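Local coordinates for group B streptococcal R4 surface protein (Streptococcus agalactiae, PDB 6S5X) that forms the most N-terminal Rib domain, an immunoglobulin-like module, of a peptidoglycan-anchored streptococcal surface protein implicated in infection, at residues A[39-44]-A[64-69]. Sequence-based numbering, arbitrary orientation. Where two conformers were deposited one is given.
Sequences KGTTVA and TYPDGS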
ATOM      1  N   LYS A  39       7.901  10.796   8.398  0.54 10.01           N
ATOM      2  CA  LYS A  39       8.075  11.704   7.275  0.54 10.84           C
ATOM      3  C   LYS A  39       9.076  11.090   6.307  0.54  8.48           C
ATOM      4  O   LYS A  39      10.094  10.522   6.720  0.54  9.21           O
ATOM      5  CB  LYS A  39       8.565  13.071   7.764  0.54 35.73           C
ATOM      6  CG  LYS A  39       8.188  14.252   6.886  0.54 24.55           C
ATOM      7  CD  LYS A  39       8.501  15.551   7.618  0.54 35.64           C
ATOM      8  CE  LYS A  39       9.065  16.629   6.698  0.54 53.29           C
ATOM      9  NZ  LYS A  39       8.008  17.389   5.984  0.54 37.09           N
ATOM     10  N   GLY A  40       8.771  11.176   5.022  1.00  8.46           N
ATOM     11  CA  GLY A  40       9.645  10.639   3.994  1.00  9.71           C
ATOM     12  C   GLY A  40       9.427   9.184   3.628  1.00 11.39           C
ATOM     13  O   GLY A  40      10.047   8.698   2.664  1.00  8.75           O
ATOM     14  N   THR A  41       8.574   8.478   4.350  1.00  8.89           N
ATOM     15  CA  THR A  41       8.201   7.120   3.971  1.00  7.48           C
ATOM     16  C   THR A  41       7.509   7.138   2.611  1.00  9.46           C
ATOM     17  O   THR A  41       6.680   8.014   2.341  1.00  7.72           O
ATOM     18  CB  THR A  41       7.251   6.522   5.023  1.00  7.47           C
ATOM     19  OG1 THR A  41       7.878   6.493   6.314  1.00  7.47           O
ATOM     20  CG2 THR A  41       6.861   5.134   4.629  1.00  8.08           C
ATOM     21  N   THR A  42       7.843   6.165   1.755  1.00  7.35           N
ATOM     22  CA  THR A  42       7.216   5.988   0.450  1.00  7.40           C
ATOM     23  C   THR A  42       6.370   4.724   0.447  1.00  9.06           C
ATOM     24  O   THR A  42       6.632   3.776   1.192  1.00 10.54           O
ATOM     25  CB  THR A  42       8.255   5.896  -0.672  1.00 10.65           C
ATOM     26  OG1 THR A  42       9.008   4.688  -0.528  1.00 13.86           O
ATOM     27  CG2 THR A  42       9.172   7.094  -0.635  1.00  8.40           C
ATOM     28  N   VAL A  43       5.344   4.728  -0.401  1.00  7.27           N
ATOM     29  CA  VAL A  43       4.490   3.572  -0.594  1.00  7.13           C
ATOM     30  C   VAL A  43       4.348   3.328  -2.094  1.00 11.53           C
ATOM     31  O   VAL A  43       4.308   4.274  -2.895  1.00  8.96           O
ATOM     32  CB  VAL A  43       3.112   3.743   0.077  1.00  8.52           C
ATOM     33  CG1 VAL A  43       3.247   3.873   1.574  1.00 14.05           C
ATOM     34  CG2 VAL A  43       2.428   4.931  -0.472  1.00 11.90           C
ATOM     35  N   ALA A  44       4.358   2.060  -2.479  1.00  7.81           N
ATOM     36  CA  ALA A  44       4.204   1.690  -3.871  1.00  9.61           C
ATOM     37  C   ALA A  44       3.547   0.333  -3.951  1.00 11.58           C
ATOM     38  O   ALA A  44       3.746  -0.519  -3.082  1.00  8.20           O
ATOM     39  CB  ALA A  44       5.562   1.663  -4.584  1.00 13.05           C
ATOM     40  N   THR A  64       8.404   1.801   2.295  1.00  6.35           N
ATOM     41  CA  THR A  64       9.853   1.933   2.424  1.00  7.93           C
ATOM     42  C   THR A  64      10.166   3.123   3.314  1.00  9.72           C
ATOM     43  O   THR A  64       9.842   4.262   2.980  1.00  6.35           O
ATOM     44  CB  THR A  64      10.536   2.086   1.066  1.00  7.89           C
ATOM     45  OG1 THR A  64      10.205   0.966   0.230  1.00  9.90           O
ATOM     46  CG2 THR A  64      12.060   2.115   1.270  1.00 10.59           C
ATOM     47  N   TYR A  65      10.796   2.861   4.430  1.00  6.98           N
ATOM     48  CA  TYR A  65      11.120   3.900   5.393  1.00  6.95           C
ATOM     49  C   TYR A  65      12.437   4.589   5.023  1.00  7.03           C
ATOM     50  O   TYR A  65      13.252   4.053   4.262  1.00  7.20           O
ATOM     51  CB  TYR A  65      11.216   3.288   6.801  1.00  7.24           C
ATOM     52  CG  TYR A  65       9.920   2.644   7.237  1.00  7.37           C
ATOM     53  CD1 TYR A  65       8.839   3.422   7.636  1.00 11.51           C
ATOM     54  CD2 TYR A  65       9.750   1.265   7.205  1.00  7.68           C
ATOM     55  CE1 TYR A  65       7.634   2.832   8.003  1.00 12.03           C
ATOM     56  CE2 TYR A  65       8.581   0.682   7.569  1.00  9.22           C
ATOM     57  CZ  TYR A  65       7.508   1.462   7.971  1.00 10.10           C
ATOM     58  OH  TYR A  65       6.322   0.846   8.322  1.00 10.17           O
ATOM     59  N   PRO A  66      12.683   5.781   5.581  1.00  8.39           N
ATOM     60  CA  PRO A  66      13.893   6.540   5.209  1.00  9.37           C
ATOM     61  C   PRO A  66      15.194   5.839   5.529  1.00 12.06           C
ATOM     62  O   PRO A  66      16.213   6.145   4.895  1.00 12.42           O
ATOM     63  CB  PRO A  66      13.762   7.843   6.027  1.00 11.73           C
ATOM     64  CG  PRO A  66      12.293   8.015   6.209  1.00 11.77           C
ATOM     65  CD  PRO A  66      11.756   6.590   6.390  1.00  7.09           C
ATOM     66  N   ASP A  67      15.209   4.927   6.487  1.00  7.87           N
ATOM     67  CA  ASP A  67      16.429   4.185   6.794  1.00  7.90           C
ATOM     68  C   ASP A  67      16.615   2.952   5.925  1.00  8.16           C
ATOM     69  O   ASP A  67      17.607   2.229   6.094  1.00 10.14           O
ATOM     70  CB  ASP A  67      16.474   3.801   8.282  1.00  8.23           C
ATOM     71  CG  ASP A  67      15.425   2.798   8.701  1.00 11.66           C
ATOM     72  OD1 ASP A  67      14.655   2.310   7.854  1.00  9.14           O
ATOM     73  OD2 ASP A  67      15.369   2.496   9.924  1.00 11.10           O
ATOM     74  N   GLY A  68      15.706   2.715   4.987  1.00  7.98           N
ATOM     75  CA  GLY A  68      15.820   1.595   4.077  1.00  8.60           C
ATOM     76  C   GLY A  68      15.056   0.354   4.484  1.00  9.60           C
ATOM     77  O   GLY A  68      14.837  -0.521   3.628  1.00 11.61           O
ATOM     78  N   SER A  69      14.611   0.266   5.732  1.00  8.51           N
ATOM     79  CA  SER A  69      13.789  -0.853   6.137  1.00  8.84           C
ATOM     80  C   SER A  69      12.421  -0.744   5.463  1.00  8.45           C
ATOM     81  O   SER A  69      12.029   0.314   4.973  1.00  7.90           O
ATOM     82  CB  SER A  69      13.647  -0.905   7.651  1.00  9.07           C
ATOM     83  OG  SER A  69      13.030   0.248   8.187  1.00  8.57           O
TER
HETATM   84  O   HOH W   1      11.699   6.483   2.473  1.00  9.12           O
HETATM   85  O   HOH W   2       7.905   2.013  -1.075  1.00 12.95           O
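Thr42 and Thr64 face each other as an antiparallel hydrogen-bonded pair: Thr42 N donates to Thr64 O at 3.0 Å, and Thr64 N returns a bond to Thr42 O at 2.9 Å, both nearly straight. Their side chains lie side by side on one face of the sheet. Thr42 OG1, which lies between its backbone N and carbonyl carbon (chi1 67°), comes 3.4 Å from Thr64 CB, and one water bonds to both hydroxyls. Thr64 O is also approached by Thr41 CA in a CA-H...O contact of 3.4 Å and receives a bond from a second water, which donates to Gly40 O as well and so ties the loop to the strand end. On the side of the pair away from these threonine side chains, Thr41 OG1 sits 3.5 Å from Tyr65 CD1, approaching the ring obliquely, while bonding to Pro38 O. Pro66 CG rests 3.4 Å from Lys39 O. Beyond the pair, Tyr65 to Gly68 form a type I turn, and an Asx turn overlaps its second half: Asp67 OD1 accepts from Ser69 N and also from Ser69 OG. Tyr65 OH bonds to Asp71, a sodium ligand. The contact thus pairs the start of outer strand 42-45 with the end of strand 55-64, just before the hairpin turns into strand 70-80.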